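Local coordinates for tetratricopeptide repeat protein (Parabacteroides merdae ATCC 43184, PDB 4R7S), which is of unknown function but, as a tetratricopeptide repeat protein, probably acts as a helical scaffold for protein-protein contacts, at residues 112-117 / 131-135; 196-200 / 216-220. All blocks are in the same frame, centred on the assembly; numbering follows the deposited sequence.

Interaction 1 (112-117 / 131-135); sequences LYCRGL and DFDKI
This is the intra-repeat packing of a tetratricopeptide repeat (TPR): helix 109-121, the first of the hairpin, lies against its partner, helix 125-138. Both segments are regular α-helix. Their axes approach to 8.7 Å at 159°, nearly antiparallel, with a signed crossing angle of -159°, and 433 Å² is buried. The closest CA pair, Gly-116 and Asp-131, is 5.3 Å apart, an approach the missing side chain allows: an ideal CB on Gly-116 would sit 2.5 Å from Phe-132 CE1. A glycine in the first helix packed by a phenylalanine of the second matches the TPR consensus. Phe-132 (chi1 m) brings the tip of its ring up to the glycine, CZ reaching 3.4 Å from Gly-116 C, while its CE1 lies 4.0 Å from Tyr-113 CD1. Ile-135 (m, t) packs CG1 at 3.7 Å from Leu-112 CB and CD1 at 3.9 Å from Tyr-113 CB. Leu-112 (m, t) also reaches Lys-134, CD1 to CG 3.7 Å. Tyr-113 (chi1 t) angles away, consistent with the groove-lining side of TPR first helices; a bound ethanediol lies about 4 Å from its side chain. Arg-115 NH1 hydrogen-bonds Asn-99 on the preceding helix 91-104. The rest of its guanidinium meets the carboxylate of Asp-131 (chi1 m) edge-on in a bidentate salt bridge, Arg-115 NE to Asp-131 OD2 2.9 Å and NH2 to OD1 2.9 Å.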
ATOM      1  N   LEU A 112     -11.025  -6.419  -2.364  1.00 39.21           N
ATOM      2  CA  LEU A 112     -11.414  -6.904  -1.044  1.00 39.48           C
ATOM      3  C   LEU A 112     -10.297  -6.662  -0.029  1.00 44.06           C
ATOM      4  O   LEU A 112     -10.569  -6.158   1.062  1.00 44.28           O
ATOM      5  CB  LEU A 112     -11.777  -8.398  -1.095  1.00 39.15           C
ATOM      6  CG  LEU A 112     -13.122  -8.759  -1.715  1.00 43.28           C
ATOM      7  CD1 LEU A 112     -13.162 -10.217  -2.088  1.00 42.47           C
ATOM      8  CD2 LEU A 112     -14.286  -8.390  -0.783  1.00 46.47           C
ATOM      9  N   TYR A 113      -9.052  -7.000  -0.402  1.00 41.39           N
ATOM     10  CA  TYR A 113      -7.883  -6.847   0.463  1.00 41.90           C
ATOM     11  C   TYR A 113      -7.644  -5.392   0.814  1.00 44.42           C
ATOM     12  O   TYR A 113      -7.456  -5.082   1.984  1.00 44.40           O
ATOM     13  CB  TYR A 113      -6.621  -7.442  -0.180  1.00 43.29           C
ATOM     14  CG  TYR A 113      -5.397  -7.361   0.708  1.00 45.88           C
ATOM     15  CD1 TYR A 113      -5.326  -8.075   1.902  1.00 48.16           C
ATOM     16  CD2 TYR A 113      -4.299  -6.584   0.346  1.00 46.45           C
ATOM     17  CE1 TYR A 113      -4.214  -7.976   2.739  1.00 49.64           C
ATOM     18  CE2 TYR A 113      -3.177  -6.485   1.170  1.00 46.90           C
ATOM     19  CZ  TYR A 113      -3.138  -7.186   2.363  1.00 56.70           C
ATOM     20  OH  TYR A 113      -2.023  -7.105   3.159  1.00 62.23           O
ATOM     21  N   CYS A 114      -7.677  -4.509  -0.185  1.00 39.79           N
ATOM     22  CA  CYS A 114      -7.424  -3.083  -0.011  1.00 38.83           C
ATOM     23  C   CYS A 114      -8.535  -2.412   0.770  1.00 40.54           C
ATOM     24  O   CYS A 114      -8.231  -1.588   1.631  1.00 40.74           O
ATOM     25  CB  CYS A 114      -7.197  -2.404  -1.355  1.00 39.12           C
ATOM     26  SG  CYS A 114      -5.648  -2.879  -2.160  1.00 42.53           S
ATOM     27  N   ARG A 115      -9.806  -2.783   0.521  1.00 35.61           N
ATOM     28  CA  ARG A 115     -10.927  -2.222   1.265  1.00 35.24           C
ATOM     29  C   ARG A 115     -10.841  -2.686   2.707  1.00 39.43           C
ATOM     30  O   ARG A 115     -11.077  -1.882   3.613  1.00 38.50           O
ATOM     31  CB  ARG A 115     -12.288  -2.579   0.645  1.00 35.49           C
ATOM     32  CG  ARG A 115     -13.429  -1.689   1.169  1.00 35.52           C
ATOM     33  CD  ARG A 115     -14.772  -1.955   0.515  1.00 43.34           C
ATOM     34  NE  ARG A 115     -15.315  -3.299   0.764  1.00 40.82           N
ATOM     35  CZ  ARG A 115     -16.489  -3.721   0.298  1.00 53.39           C
ATOM     36  NH1 ARG A 115     -17.263  -2.907  -0.417  1.00 41.35           N
ATOM     37  NH2 ARG A 115     -16.900  -4.955   0.543  1.00 38.53           N
ATOM     38  N   GLY A 116     -10.479  -3.961   2.898  1.00 36.85           N
ATOM     39  CA  GLY A 116     -10.290  -4.567   4.211  1.00 36.82           C
ATOM     40  C   GLY A 116      -9.339  -3.758   5.071  1.00 41.53           C
ATOM     41  O   GLY A 116      -9.680  -3.394   6.197  1.00 42.18           O
ATOM     42  N   LEU A 117      -8.162  -3.430   4.520  1.00 38.37           N
ATOM     43  CA  LEU A 117      -7.147  -2.598   5.170  1.00 38.54           C
ATOM     44  C   LEU A 117      -7.700  -1.219   5.490  1.00 45.81           C
ATOM     45  O   LEU A 117      -7.481  -0.738   6.608  1.00 47.13           O
ATOM     46  CB  LEU A 117      -5.906  -2.447   4.280  1.00 38.35           C
ATOM     47  CG  LEU A 117      -5.078  -3.703   3.978  1.00 43.24           C
ATOM     48  CD1 LEU A 117      -3.879  -3.348   3.108  1.00 43.33           C
ATOM     49  CD2 LEU A 117      -4.600  -4.402   5.262  1.00 43.59           C
ATOM     50  N   ASP A 131     -14.455  -8.707   4.719  1.00 41.81           N
ATOM     51  CA  ASP A 131     -13.678  -8.613   3.481  1.00 41.07           C
ATOM     52  C   ASP A 131     -12.538  -9.632   3.448  1.00 42.20           C
ATOM     53  O   ASP A 131     -12.261 -10.180   2.379  1.00 41.18           O
ATOM     54  CB  ASP A 131     -13.135  -7.187   3.266  1.00 42.94           C
ATOM     55  CG  ASP A 131     -14.151  -6.190   2.709  1.00 48.49           C
ATOM     56  OD1 ASP A 131     -15.284  -6.613   2.367  1.00 49.58           O
ATOM     57  OD2 ASP A 131     -13.818  -4.994   2.625  1.00 49.55           O
ATOM     58  N   PHE A 132     -11.892  -9.906   4.599  1.00 37.15           N
ATOM     59  CA  PHE A 132     -10.822 -10.917   4.631  1.00 35.61           C
ATOM     60  C   PHE A 132     -11.448 -12.321   4.566  1.00 40.56           C
ATOM     61  O   PHE A 132     -10.923 -13.188   3.860  1.00 40.99           O
ATOM     62  CB  PHE A 132      -9.882 -10.738   5.831  1.00 35.71           C
ATOM     63  CG  PHE A 132      -9.237  -9.369   5.882  1.00 36.12           C
ATOM     64  CD1 PHE A 132      -8.531  -8.870   4.787  1.00 38.08           C
ATOM     65  CD2 PHE A 132      -9.335  -8.578   7.021  1.00 37.96           C
ATOM     66  CE1 PHE A 132      -7.969  -7.591   4.819  1.00 38.89           C
ATOM     67  CE2 PHE A 132      -8.746  -7.304   7.065  1.00 40.64           C
ATOM     68  CZ  PHE A 132      -8.070  -6.819   5.964  1.00 38.77           C
ATOM     69  N   ASP A 133     -12.635 -12.495   5.172  1.00 37.08           N
ATOM     70  CA  ASP A 133     -13.350 -13.777   5.082  1.00 37.46           C
ATOM     71  C   ASP A 133     -13.777 -14.062   3.641  1.00 44.50           C
ATOM     72  O   ASP A 133     -13.652 -15.200   3.198  1.00 45.57           O
ATOM     73  CB  ASP A 133     -14.564 -13.808   6.012  1.00 38.60           C
ATOM     74  CG  ASP A 133     -14.235 -13.952   7.489  1.00 49.39           C
ATOM     75  OD1 ASP A 133     -13.171 -14.546   7.814  1.00 45.80           O
ATOM     76  OD2 ASP A 133     -15.067 -13.515   8.330  1.00 61.48           O
ATOM     77  N   LYS A 134     -14.242 -13.021   2.899  1.00 41.26           N
ATOM     78  CA  LYS A 134     -14.666 -13.137   1.496  1.00 41.21           C
ATOM     79  C   LYS A 134     -13.531 -13.669   0.652  1.00 45.09           C
ATOM     80  O   LYS A 134     -13.785 -14.513  -0.198  1.00 46.38           O
ATOM     81  CB  LYS A 134     -15.177 -11.789   0.931  1.00 43.48           C
ATOM     82  CG  LYS A 134     -16.003 -11.901  -0.364  1.00 55.34           C
ATOM     83  CD  LYS A 134     -17.422 -12.467  -0.164  1.00 62.92           C
ATOM     84  CE  LYS A 134     -18.122 -12.773  -1.466  1.00 66.51           C
ATOM     85  NZ  LYS A 134     -19.450 -13.405  -1.240  1.00 82.83           N
ATOM     86  N   ILE A 135     -12.281 -13.192   0.885  1.00 40.47           N
ATOM     87  CA  ILE A 135     -11.088 -13.665   0.169  1.00 39.08           C
ATOM     88  C   ILE A 135     -10.885 -15.164   0.449  1.00 45.70           C
ATOM     89  O   ILE A 135     -10.804 -15.950  -0.489  1.00 45.46           O
ATOM     90  CB  ILE A 135      -9.806 -12.855   0.509  1.00 39.87           C
ATOM     91  CG1 ILE A 135     -10.010 -11.358   0.234  1.00 38.65           C
ATOM     92  CG2 ILE A 135      -8.604 -13.420  -0.282  1.00 40.14           C
ATOM     93  CD1 ILE A 135      -8.935 -10.433   0.654  1.00 40.79           C
TER

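Interaction 2 (196-200 / 216-220); sequences AMADI and LRGKI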
ATOM      1  N   ALA A 196       9.531  -8.404  21.396  1.00 36.56           N
ATOM      2  CA  ALA A 196       9.512  -7.682  20.133  1.00 36.15           C
ATOM      3  C   ALA A 196      10.916  -7.572  19.570  1.00 39.42           C
ATOM      4  O   ALA A 196      11.120  -7.812  18.373  1.00 39.06           O
ATOM      5  CB  ALA A 196       8.921  -6.297  20.334  1.00 36.81           C
HETATM    6  N   MSE A 197      11.898  -7.277  20.453  1.00 34.73           N
HETATM    7  CA  MSE A 197      13.308  -7.120  20.074  1.00 34.13           C
HETATM    8  C   MSE A 197      13.894  -8.405  19.529  1.00 41.14           C
HETATM    9  O   MSE A 197      14.727  -8.343  18.628  1.00 42.30           O
HETATM   10  CB  MSE A 197      14.161  -6.631  21.239  1.00 35.41           C
HETATM   11  CG  MSE A 197      14.003  -5.136  21.522  1.00 41.63           C
HETATM   12 SE   MSE A 197      14.506  -3.971  20.006  0.75 47.65          SE
HETATM   13  CE  MSE A 197      16.118  -5.182  19.126  1.00 44.58           C
ATOM     14  N   ALA A 198      13.460  -9.563  20.068  1.00 36.70           N
ATOM     15  CA  ALA A 198      13.896 -10.869  19.603  1.00 35.32           C
ATOM     16  C   ALA A 198      13.527 -11.009  18.131  1.00 38.59           C
ATOM     17  O   ALA A 198      14.391 -11.336  17.323  1.00 38.83           O
ATOM     18  CB  ALA A 198      13.258 -11.968  20.441  1.00 35.42           C
ATOM     19  N   ASP A 199      12.257 -10.686  17.775  1.00 35.32           N
ATOM     20  CA  ASP A 199      11.755 -10.700  16.387  1.00 33.65           C
ATOM     21  C   ASP A 199      12.489  -9.690  15.521  1.00 37.32           C
ATOM     22  O   ASP A 199      12.887 -10.035  14.401  1.00 37.89           O
ATOM     23  CB  ASP A 199      10.249 -10.431  16.329  1.00 34.14           C
ATOM     24  CG  ASP A 199       9.361 -11.662  16.464  1.00 43.27           C
ATOM     25  OD1 ASP A 199       9.898 -12.791  16.501  1.00 47.40           O
ATOM     26  OD2 ASP A 199       8.141 -11.500  16.505  1.00 48.19           O
ATOM     27  N   ILE A 200      12.703  -8.458  16.048  1.00 32.64           N
ATOM     28  CA  ILE A 200      13.411  -7.389  15.342  1.00 32.69           C
ATOM     29  C   ILE A 200      14.860  -7.822  15.015  1.00 39.87           C
ATOM     30  O   ILE A 200      15.319  -7.642  13.889  1.00 40.60           O
ATOM     31  CB  ILE A 200      13.342  -6.085  16.157  1.00 35.61           C
ATOM     32  CG1 ILE A 200      11.902  -5.506  16.101  1.00 35.36           C
ATOM     33  CG2 ILE A 200      14.380  -5.033  15.675  1.00 36.51           C
ATOM     34  CD1 ILE A 200      11.633  -4.313  17.035  1.00 38.70           C
ATOM     35  N   LEU A 216      10.250   1.261  14.898  1.00 40.56           N
ATOM     36  CA  LEU A 216       9.885   0.277  15.913  1.00 39.31           C
ATOM     37  C   LEU A 216      11.056   0.007  16.869  1.00 42.79           C
ATOM     38  O   LEU A 216      10.870   0.113  18.090  1.00 43.07           O
ATOM     39  CB  LEU A 216       9.386  -1.037  15.279  1.00 38.89           C
ATOM     40  CG  LEU A 216       8.643  -1.976  16.257  1.00 43.48           C
ATOM     41  CD1 LEU A 216       7.403  -1.295  16.877  1.00 43.74           C
ATOM     42  CD2 LEU A 216       8.271  -3.282  15.603  1.00 44.08           C
ATOM     43  N   ARG A 217      12.259  -0.290  16.331  1.00 38.06           N
ATOM     44  CA  ARG A 217      13.437  -0.470  17.182  1.00 37.67           C
ATOM     45  C   ARG A 217      13.798   0.842  17.937  1.00 41.06           C
ATOM     46  O   ARG A 217      14.220   0.792  19.097  1.00 41.86           O
ATOM     47  CB  ARG A 217      14.641  -0.962  16.375  1.00 36.75           C
ATOM     48  CG  ARG A 217      15.727  -1.519  17.303  1.00 39.36           C
ATOM     49  CD  ARG A 217      16.798  -2.242  16.549  1.00 46.25           C
ATOM     50  NE  ARG A 217      17.604  -1.314  15.766  1.00 46.77           N
ATOM     51  CZ  ARG A 217      18.738  -1.647  15.174  1.00 55.43           C
ATOM     52  NH1 ARG A 217      19.195  -2.889  15.254  1.00 38.98           N
ATOM     53  NH2 ARG A 217      19.424  -0.742  14.486  1.00 45.06           N
ATOM     54  N   GLY A 218      13.613   1.982  17.286  1.00 36.30           N
ATOM     55  CA  GLY A 218      13.901   3.280  17.890  1.00 37.50           C
ATOM     56  C   GLY A 218      12.992   3.578  19.068  1.00 42.28           C
ATOM     57  O   GLY A 218      13.450   4.034  20.126  1.00 42.00           O
ATOM     58  N   LYS A 219      11.694   3.254  18.900  1.00 37.96           N
ATOM     59  CA  LYS A 219      10.665   3.446  19.909  1.00 36.68           C
ATOM     60  C   LYS A 219      10.927   2.574  21.123  1.00 41.53           C
ATOM     61  O   LYS A 219      10.697   3.018  22.261  1.00 41.64           O
ATOM     62  CB  LYS A 219       9.296   3.160  19.324  1.00 37.69           C
ATOM     63  CG  LYS A 219       8.689   4.340  18.589  1.00 39.01           C
ATOM     64  CD  LYS A 219       7.226   4.058  18.361  1.00 43.48           C
ATOM     65  CE  LYS A 219       6.607   4.904  17.284  1.00 47.56           C
ATOM     66  NZ  LYS A 219       5.551   4.142  16.559  1.00 43.94           N
ATOM     67  N   ILE A 220      11.452   1.349  20.893  1.00 38.18           N
ATOM     68  CA  ILE A 220      11.779   0.418  21.980  1.00 37.95           C
ATOM     69  C   ILE A 220      13.009   0.937  22.684  1.00 43.83           C
ATOM     70  O   ILE A 220      12.984   1.062  23.913  1.00 45.05           O
ATOM     71  CB  ILE A 220      11.933  -1.044  21.496  1.00 40.47           C
ATOM     72  CG1 ILE A 220      10.542  -1.655  21.195  1.00 39.48           C
ATOM     73  CG2 ILE A 220      12.702  -1.881  22.518  1.00 40.96           C
ATOM     74  CD1 ILE A 220      10.543  -2.765  20.135  1.00 40.83           C
TER
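Ala-196 opens this segment of helix 193-206 with its CB pointing at helix 211-223, 3.9 Å from Ile-220 CD1. Next comes Met-197, modelled as selenomethionine. Its CB leaves sideways, but an m, m start to the side chain swings it across the gap, so that CG lies 3.6 Å from Ile-220 CG2 and SE 3.8 Å from Arg-217 CG. One turn on from Ala-196, Ile-200 (m, t) points at the partner helix and touches three of its residues: CD1 is 3.6 Å from Ile-220 CD1 and 3.8 Å from Leu-216 CD2, and CG2 is 3.8 Å from Arg-217 CD. Arg-217 contributes its aliphatic stem here; its charged end makes a salt bridge with Asp-233 and a cation-pi contact with Phe-204. No hydrogen bond crosses between the segments, and their axes come no closer than 10.8 Å, at 144°, room filled by branched and long side chains. By the order of the helices the pairing is a TPR-type junction, the second helix of one hairpin meeting the first of the next. Helix 178-189 closes the core from beside them, Tyr-187 touching Ala-196 and Phe-188 touching Ile-220, while Asp-199 is salt-bridged to its Arg-183.

Overall arrangement
The two contacts use different helices of the same superhelix, their centres 28 Å apart and nearest atoms about 17 Å. Interaction 1 lies within a repeat, interaction 2 between successive repeats, so together they sample the packing inside a hairpin and that between neighbouring hairpins. The hairpin is tighter, glycine-mediated and partly buried, adding a charged pair to its apolar face; the junction is looser, more fully buried and apolar between its segments. Arg-217 nevertheless recalls Arg-115: each precedes a glycine of a first helix and pairs with an aspartate sixteen residues later, Asp-233 and Asp-131, on the second helix of its hairpin.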